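Chemotactic transducer PctC (Pseudomonas aeruginosa, PDB 5LTV) is a bacterial chemoreceptor for amino acids whose ligand-binding Cache domain binds gamma-amino-butanoic acid, a signal probably passed on to steer chemotaxis. Local coordinates at residues L82-P85 and V86-R89; D110-P113 and E114-P118; D117-R121 and A122-D126. All coordinates share one frame; numbering follows the deposited sequence.

Contact 1 of 3, residues L82-P85 and V86-R89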
loop_
_atom_site.group_PDB
_atom_site.type_symbol
_atom_site.label_atom_id
_atom_site.label_comp_id
_atom_site.label_asym_id
_atom_site.label_seq_id
_atom_site.Cartn_x
_atom_site.Cartn_y
_atom_site.Cartn_z
ATOM N N LEU A 82 9.301 11.823 13.512
ATOM C CA LEU A 82 7.998 11.424 12.971
ATOM C C LEU A 82 7.009 12.579 12.913
ATOM O O LEU A 82 6.054 12.527 12.124
ATOM C CB LEU A 82 7.400 10.259 13.786
ATOM C CG LEU A 82 8.186 8.942 13.603
ATOM C CD1 LEU A 82 7.723 7.794 14.506
ATOM C CD2 LEU A 82 8.071 8.504 12.198
ATOM N N GLU A 83 7.243 13.639 13.676
ATOM C CA GLU A 83 6.298 14.745 13.722
ATOM C C GLU A 83 6.424 15.713 12.547
ATOM O O GLU A 83 5.660 16.684 12.495
ATOM C CB GLU A 83 6.450 15.488 15.060
ATOM C CG GLU A 83 5.781 14.654 16.105
ATOM C CD GLU A 83 5.728 15.279 17.462
ATOM O OE1 GLU A 83 6.264 16.387 17.619
ATOM O OE2 GLU A 83 5.138 14.651 18.375
ATOM N N GLN A 84 7.335 15.472 11.604
ATOM C CA GLN A 84 7.453 16.360 10.445
ATOM C C GLN A 84 6.146 16.447 9.649
ATOM O O GLN A 84 5.518 15.408 9.357
ATOM C CB GLN A 84 8.595 15.895 9.541
ATOM C CG GLN A 84 9.947 16.116 10.146
ATOM C CD GLN A 84 11.019 15.460 9.331
ATOM O OE1 GLN A 84 11.515 14.358 9.683
ATOM N NE2 GLN A 84 11.386 16.117 8.217
ATOM N N PRO A 85 5.698 17.648 9.274
ATOM C CA PRO A 85 4.390 17.767 8.619
ATOM C C PRO A 85 4.317 17.078 7.259
ATOM O O PRO A 85 3.214 16.723 6.814
ATOM C CB PRO A 85 4.181 19.290 8.485
ATOM C CG PRO A 85 5.096 19.912 9.529
ATOM C CD PRO A 85 6.229 18.932 9.781
ATOM N N VAL A 86 5.449 16.853 6.583
ATOM C CA VAL A 86 5.385 16.174 5.285
ATOM C C VAL A 86 4.771 14.781 5.433
ATOM O O VAL A 86 4.079 14.309 4.529
ATOM C CB VAL A 86 6.795 16.128 4.622
ATOM C CG1 VAL A 86 7.792 15.293 5.463
ATOM C CG2 VAL A 86 6.716 15.610 3.192
ATOM N N PHE A 87 4.989 14.121 6.581
ATOM C CA PHE A 87 4.423 12.798 6.820
ATOM C C PHE A 87 2.908 12.855 7.018
ATOM O O PHE A 87 2.177 12.048 6.444
ATOM C CB PHE A 87 5.121 12.151 8.037
ATOM C CG PHE A 87 6.587 11.856 7.782
ATOM C CD1 PHE A 87 6.976 11.246 6.580
ATOM C CD2 PHE A 87 7.586 12.252 8.693
ATOM C CE1 PHE A 87 8.341 11.012 6.303
ATOM C CE2 PHE A 87 8.922 12.004 8.426
ATOM C CZ PHE A 87 9.297 11.382 7.219
ATOM N N SER A 88 2.410 13.818 7.784
ATOM C CA SER A 88 0.966 13.867 8.000
ATOM C C SER A 88 0.236 14.381 6.760
ATOM O O SER A 88 -0.901 13.994 6.517
ATOM C CB SER A 88 0.620 14.701 9.232
ATOM O OG SER A 88 1.097 16.024 9.146
ATOM N N ARG A 89 0.895 15.185 5.935
ATOM C CA ARG A 89 0.297 15.614 4.682
ATOM C C ARG A 89 0.162 14.462 3.682
ATOM O O ARG A 89 -0.708 14.505 2.807
ATOM C CB ARG A 89 1.128 16.751 4.062
ATOM C CG ARG A 89 0.922 18.099 4.791
ATOM C CD ARG A 89 1.429 19.266 3.921
ATOM N NE ARG A 89 2.837 19.094 3.574
ATOM C CZ ARG A 89 3.825 19.740 4.172
ATOM N NH1 ARG A 89 3.542 20.598 5.114
ATOM N NH2 ARG A 89 5.083 19.560 3.804
#
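Phe87 leans back on Gln84 where the chain leaves helix 75-82 and starts the short, weakly bonded helix 85-90 of the Cache domain, and the two side chains run alongside each other in the same direction. Following Phe87 outward, CB sits 3.5 Å from Gln84 O, the carbonyl that also accepts from Phe87 N in a bent hydrogen bond of 3.1 Å. CG lies beside the backbone N (chi1 -66°), which turns the ring back over the junction. From there CD2 brings the ring edge to Leu82 O, close to the ring plane at 3.8 Å, and CE2 passes Gln84 CB at 4.1 Å. One face of the ring takes Val86 CG1, the methyl sitting above its centre. Beyond the junction, Leu63 and Gln66 of helix 34-68 and Val94 of strand 93-98 pack against the same phenylalanine, so it is buried, as is Leu82, while Pro85, Ser88 and Arg89 are exposed.

On the outer side the helix makes its first regular turn: Arg89 N donates to Pro85 O over 2.9 Å, almost in line with the carbonyl. The arginine then doubles back, bent at chi3 (-57°), and turns one face of its guanidinium toward that oxygen, which lies off-centre near the rim, with NH1 coming to 3.7 Å from Pro85 CB.

Contact 2 of 3, residues D110-P113 and E114-P118; sequences DAMP and EGYDP. With ABU (gamma-amino-butanoic acid), chain H.
Met112 lies alongside Tyr116 with both side chains pointing the same way, and the close packing of this loop is theirs. Met112 CB meets Tyr116 CB at 3.9 Å and touches ring atom CG just as closely, while Met112 CG stands over the rim of one ring face. The chain then bends at chi2 (-72°), which carries the sulfur inward above the middle of the ring: SD is 4.4 Å from the Tyr116 ring centroid and almost exactly on its normal, a Met-aromatic contact. The same sulfur reaches 4.1 Å from CB of the bound gamma-amino-butanoic acid, so the methionine also comes near the ligand's chain.

The tyrosine points its ring at the ligand because chi1 (179°) sets CG opposite the backbone N. Tyr116 OH donates to OXT of the carboxylate over 2.6 Å, a short bond to an oxygen that lies in the plane of the ring, at its edge. Phe104 of strand 104-107 meets the tyrosine edge-to-face, and Trp123 of helix 122-130 also packs on it.

The solvent side is looser. Residues Pro113 to Tyr116 form a type II beta turn, closed by Tyr116 N donating to Pro113 O at 3.0 Å from above the carbonyl plane. Gly115 takes the positive phi (74°) expected at the third position of such a turn. At its exposed corner Glu114 is poorly ordered, its carboxylate swung off the contact, and the Pro113 ring adds a light touch, its CD 4.2 Å from Tyr116 CB. With its outer corner in solvent and Tyr116 turned inward, the loop supplies one residue to the gamma-amino-butanoic acid pocket of the Cache domain.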
loop_
_atom_site.group_PDB
_atom_site.type_symbol
_atom_site.label_atom_id
_atom_site.label_comp_id
_atom_site.label_asym_id
_atom_site.label_seq_id
_atom_site.Cartn_x
_atom_site.Cartn_y
_atom_site.Cartn_z
ATOM N N ASP A 110 -2.975 8.658 17.496
ATOM C CA ASP A 110 -4.261 8.363 18.099
ATOM C C ASP A 110 -4.102 7.045 18.844
ATOM O O ASP A 110 -3.047 6.412 18.789
ATOM C CB ASP A 110 -5.411 8.342 17.081
ATOM C CG ASP A 110 -6.634 9.157 17.547
ATOM O OD1 ASP A 110 -6.712 9.512 18.751
ATOM O OD2 ASP A 110 -7.564 9.386 16.735
ATOM N N ALA A 111 -5.146 6.638 19.574
ATOM C CA ALA A 111 -5.013 5.486 20.464
ATOM C C ALA A 111 -4.997 4.174 19.688
ATOM O O ALA A 111 -5.553 4.058 18.592
ATOM C CB ALA A 111 -6.153 5.466 21.478
ATOM N N MET A 112 -4.375 3.172 20.287
ATOM C CA MET A 112 -4.367 1.813 19.769
ATOM C C MET A 112 -5.046 0.931 20.799
ATOM O O MET A 112 -5.203 1.332 21.958
ATOM C CB MET A 112 -2.933 1.312 19.517
ATOM C CG MET A 112 -2.217 2.048 18.387
ATOM S SD MET A 112 -2.814 1.651 16.728
ATOM C CE MET A 112 -3.667 3.128 16.448
ATOM N N PRO A 113 -5.453 -0.272 20.421
ATOM C CA PRO A 113 -6.130 -1.143 21.392
ATOM C C PRO A 113 -5.238 -1.506 22.567
ATOM O O PRO A 113 -4.007 -1.509 22.474
ATOM C CB PRO A 113 -6.485 -2.378 20.570
ATOM C CG PRO A 113 -6.558 -1.873 19.171
ATOM C CD PRO A 113 -5.481 -0.839 19.067
ATOM N N GLU A 114 -5.886 -1.793 23.689
ATOM C CA GLU A 114 -5.192 -2.306 24.856
ATOM C C GLU A 114 -4.368 -3.530 24.463
ATOM O O GLU A 114 -4.860 -4.432 23.770
ATOM C CB GLU A 114 -6.217 -2.637 25.954
ATOM C CG GLU A 114 -5.731 -3.573 27.071
ATOM C CD GLU A 114 -4.926 -2.889 28.129
ATOM O OE1 GLU A 114 -3.690 -2.793 27.996
ATOM O OE2 GLU A 114 -5.516 -2.470 29.148
ATOM N N GLY A 115 -3.108 -3.542 24.891
ATOM C CA GLY A 115 -2.196 -4.632 24.599
ATOM C C GLY A 115 -1.678 -4.684 23.177
ATOM O O GLY A 115 -1.073 -5.699 22.799
ATOM N N TYR A 116 -1.920 -3.643 22.368
ATOM C CA TYR A 116 -1.376 -3.598 21.016
ATOM C C TYR A 116 0.147 -3.781 21.019
ATOM O O TYR A 116 0.868 -3.108 21.755
ATOM C CB TYR A 116 -1.739 -2.271 20.339
ATOM C CG TYR A 116 -1.168 -2.169 18.945
ATOM C CD1 TYR A 116 -1.784 -2.821 17.875
ATOM C CD2 TYR A 116 0.014 -1.446 18.694
ATOM C CE1 TYR A 116 -1.274 -2.724 16.590
ATOM C CE2 TYR A 116 0.544 -1.346 17.396
ATOM C CZ TYR A 116 -0.105 -1.983 16.363
ATOM O OH TYR A 116 0.426 -1.910 15.108
ATOM N N ASP A 117 0.634 -4.692 20.191
ATOM C CA ASP A 117 2.066 -4.953 20.079
ATOM C C ASP A 117 2.361 -4.992 18.587
ATOM O O ASP A 117 1.936 -5.948 17.900
ATOM C CB ASP A 117 2.448 -6.256 20.787
ATOM C CG ASP A 117 3.936 -6.606 20.636
ATOM O OD1 ASP A 117 4.663 -5.931 19.884
ATOM O OD2 ASP A 117 4.379 -7.589 21.253
ATOM N N PRO A 118 3.037 -3.977 18.030
ATOM C CA PRO A 118 3.201 -3.940 16.567
ATOM C C PRO A 118 3.988 -5.120 16.057
ATOM O O PRO A 118 3.863 -5.461 14.871
ATOM C CB PRO A 118 3.952 -2.621 16.309
ATOM C CG PRO A 118 4.743 -2.398 17.636
ATOM C CD PRO A 118 3.793 -2.906 18.712
HETATM N N ABU H . -1.852 3.238 11.708
HETATM C CD ABU H . -2.346 1.836 11.801
HETATM C CB ABU H . -1.590 1.024 12.818
HETATM C CG ABU H . -1.054 -0.288 12.268
HETATM C C ABU H . -1.769 -1.600 12.536
HETATM O O ABU H . -2.928 -1.755 12.074
HETATM O OXT ABU H . -1.133 -2.504 13.148
#

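Contact 3 of 3, residues D117-R121 and A122-D126. With ABU (gamma-amino-butanoic acid), chain H; SO4 (sulfate ion), chain K; SO4 (sulfate ion), chain I.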
loop_
_atom_site.group_PDB
_atom_site.type_symbol
_atom_site.label_atom_id
_atom_site.label_comp_id
_atom_site.label_asym_id
_atom_site.label_seq_id
_atom_site.Cartn_x
_atom_site.Cartn_y
_atom_site.Cartn_z
ATOM N N ASP A 117 0.634 -4.692 20.191
ATOM C CA ASP A 117 2.066 -4.953 20.079
ATOM C C ASP A 117 2.361 -4.992 18.587
ATOM O O ASP A 117 1.936 -5.948 17.900
ATOM C CB ASP A 117 2.448 -6.256 20.787
ATOM C CG ASP A 117 3.936 -6.606 20.636
ATOM O OD1 ASP A 117 4.663 -5.931 19.884
ATOM O OD2 ASP A 117 4.379 -7.589 21.253
ATOM N N PRO A 118 3.037 -3.977 18.030
ATOM C CA PRO A 118 3.201 -3.940 16.567
ATOM C C PRO A 118 3.988 -5.120 16.057
ATOM O O PRO A 118 3.863 -5.461 14.871
ATOM C CB PRO A 118 3.952 -2.621 16.309
ATOM C CG PRO A 118 4.743 -2.398 17.636
ATOM C CD PRO A 118 3.793 -2.906 18.712
ATOM N N ARG A 119 4.801 -5.748 16.914
ATOM C CA ARG A 119 5.602 -6.875 16.443
ATOM C C ARG A 119 4.741 -8.061 16.037
ATOM O O ARG A 119 5.206 -8.906 15.264
ATOM C CB ARG A 119 6.627 -7.277 17.505
ATOM C CG ARG A 119 7.565 -6.100 17.883
ATOM C CD ARG A 119 8.385 -6.420 19.087
ATOM N NE ARG A 119 7.496 -6.630 20.234
ATOM C CZ ARG A 119 7.912 -6.911 21.456
ATOM N NH1 ARG A 119 9.231 -7.029 21.715
ATOM N NH2 ARG A 119 7.011 -7.090 22.414
ATOM N N THR A 120 3.481 -8.113 16.476
ATOM C CA THR A 120 2.634 -9.241 16.083
ATOM C C THR A 120 1.925 -9.018 14.756
ATOM O O THR A 120 1.122 -9.869 14.359
ATOM C CB THR A 120 1.564 -9.546 17.153
ATOM O OG1 THR A 120 0.666 -8.441 17.283
ATOM C CG2 THR A 120 2.183 -9.910 18.539
ATOM N N ARG A 121 2.173 -7.910 14.060
ATOM C CA ARG A 121 1.338 -7.550 12.932
ATOM C C ARG A 121 2.055 -7.826 11.617
ATOM O O ARG A 121 3.291 -7.736 11.527
ATOM C CB ARG A 121 0.914 -6.077 13.030
ATOM C CG ARG A 121 0.112 -5.728 14.359
ATOM C CD ARG A 121 -1.391 -5.940 14.200
ATOM N NE ARG A 121 -1.986 -4.985 13.252
ATOM C CZ ARG A 121 -3.074 -5.223 12.507
ATOM N NH1 ARG A 121 -3.677 -6.394 12.586
ATOM N NH2 ARG A 121 -3.543 -4.306 11.671
ATOM N N ALA A 122 1.252 -8.136 10.582
ATOM C CA ALA A 122 1.801 -8.554 9.289
ATOM C C ALA A 122 2.698 -7.502 8.658
ATOM O O ALA A 122 3.653 -7.856 7.954
ATOM C CB ALA A 122 0.677 -8.920 8.317
ATOM N N TRP A 123 2.400 -6.208 8.847
ATOM C CA TRP A 123 3.253 -5.206 8.208
ATOM C C TRP A 123 4.621 -5.184 8.859
ATOM O O TRP A 123 5.612 -4.797 8.229
ATOM C CB TRP A 123 2.614 -3.813 8.271
ATOM C CG TRP A 123 2.354 -3.297 9.686
ATOM C CD1 TRP A 123 1.174 -3.335 10.337
ATOM C CD2 TRP A 123 3.293 -2.660 10.581
ATOM N NE1 TRP A 123 1.294 -2.750 11.595
ATOM C CE2 TRP A 123 2.585 -2.339 11.774
ATOM C CE3 TRP A 123 4.654 -2.326 10.493
ATOM C CZ2 TRP A 123 3.188 -1.704 12.862
ATOM C CZ3 TRP A 123 5.255 -1.676 11.566
ATOM C CH2 TRP A 123 4.521 -1.376 12.746
ATOM N N TYR A 124 4.686 -5.621 10.114
ATOM C CA TYR A 124 5.947 -5.713 10.832
ATOM C C TYR A 124 6.700 -6.988 10.435
ATOM O O TYR A 124 7.815 -6.934 9.887
ATOM C CB TYR A 124 5.660 -5.647 12.341
ATOM C CG TYR A 124 6.905 -5.615 13.173
ATOM C CD1 TYR A 124 7.356 -4.416 13.708
ATOM C CD2 TYR A 124 7.643 -6.783 13.454
ATOM C CE1 TYR A 124 8.571 -4.382 14.463
ATOM C CE2 TYR A 124 8.796 -6.744 14.202
ATOM C CZ TYR A 124 9.272 -5.567 14.707
ATOM O OH TYR A 124 10.432 -5.541 15.461
ATOM N N LYS A 125 6.070 -8.144 10.672
ATOM C CA LYS A 125 6.720 -9.420 10.422
ATOM C C LYS A 125 7.100 -9.587 8.950
ATOM O O LYS A 125 8.154 -10.153 8.644
ATOM C CB LYS A 125 5.814 -10.564 10.884
ATOM C CG LYS A 125 5.572 -10.584 12.355
ATOM C CD LYS A 125 4.776 -11.815 12.788
ATOM C CE LYS A 125 3.332 -11.735 12.286
ATOM N NZ LYS A 125 2.443 -12.861 12.720
ATOM N N ASP A 126 6.281 -9.088 8.019
ATOM C CA ASP A 126 6.661 -9.190 6.597
ATOM C C ASP A 126 7.819 -8.253 6.232
ATOM O O ASP A 126 8.658 -8.610 5.398
ATOM C CB ASP A 126 5.455 -8.935 5.687
ATOM C CG ASP A 126 4.339 -9.976 5.894
ATOM O OD1 ASP A 126 4.589 -10.952 6.627
ATOM O OD2 ASP A 126 3.223 -9.812 5.358
HETATM N N ABU H . -1.852 3.238 11.708
HETATM C CD ABU H . -2.346 1.836 11.801
HETATM C CB ABU H . -1.590 1.024 12.818
HETATM C CG ABU H . -1.054 -0.288 12.268
HETATM C C ABU H . -1.769 -1.600 12.536
HETATM O O ABU H . -2.928 -1.755 12.074
HETATM O OXT ABU H . -1.133 -2.504 13.148
HETATM S S SO4 K . 9.151 -8.509 25.121
HETATM O O1 SO4 K . 8.079 -9.472 24.873
HETATM O O2 SO4 K . 10.124 -8.562 24.037
HETATM O O3 SO4 K . 8.617 -7.150 25.196
HETATM O O4 SO4 K . 9.786 -8.855 26.390
HETATM S S SO4 I . -6.395 -7.360 9.853
HETATM O O1 SO4 I . -7.120 -6.840 8.708
HETATM O O2 SO4 I . -6.000 -8.746 9.593
HETATM O O3 SO4 I . -7.250 -7.238 11.046
HETATM O O4 SO4 I . -5.203 -6.570 10.093
#
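Oxygen OXT of the bound gamma-amino-butanoic acid is gripped from both sides of the junction between residues 117-121 and helix 122-130. Arg121 NE donates to it over a short 2.6 Å and Trp123 NE1 over 2.9 Å, both bonds nearly straight. The second carboxylate oxygen, O, takes Arg121 NH2 at 2.7 Å, so the guanidinium meets the carboxylate side-on, with the ligand at its edge and near its plane. Bends at chi2 (-89°) and chi3 (-67°) curl the arginine round to that position. NH1, with weak help from NH2, holds a sulfate at another edge, probably left from the crystallisation liquor. Ala142 N and Asp168 OD2 also bond the ligand.

Arg121 occupies the N-cap position, and its carbonyl oxygen accepts from Tyr124 N and Lys125 N as the helix begins. Trp123 CG sits between its backbone N and carbonyl carbon (chi1 60°), which brings the indole back toward the preceding loop. There Pro118 CB touches CZ2 at 3.6 Å, obliquely to the ring.

Farther from the ligand, Arg119 runs beside Tyr124. Its CA lies over the face of the Tyr124 ring in a CH-pi contact, 3.8 Å from the centroid, while CG follows to meet CZ. The guanidinium stands nearly perpendicular to that ring and grips Asp117 side-on: NE reaches the syn lone pair of OD1 and NH2 bridges to OD2. Asp117 OD1 also accepts from Arg119 N, closing an Asx turn. Arg121 probably balances the ligand's carboxylate charge, while Trp123 NE1 offers the same oxygen a neutral N-H.

How the contacts relate
All three contacts are local ones in the ligand-binding Cache domain, and contact 1 precedes the other two along the chain. Contacts 2 and 3 share Asp117 and Pro118 and touch through Tyr116 OH and Trp123 CZ2, 3.6 Å apart; both reach the same carboxylate oxygen of the ligand. Contact 1 stands apart, its centre about 21 Å from that of contact 2, and makes no touch with either. Contact 2 is a surface turn, its chemistry divided between sulfur-aromatic packing and one hydroxyl. Contacts 1 and 3 are partly buried helix starts, yet contact 1 depends on backbone bonds and a phenylalanine, whereas contact 3 adds charged groups that pair with aspartate, ligand and sulfate.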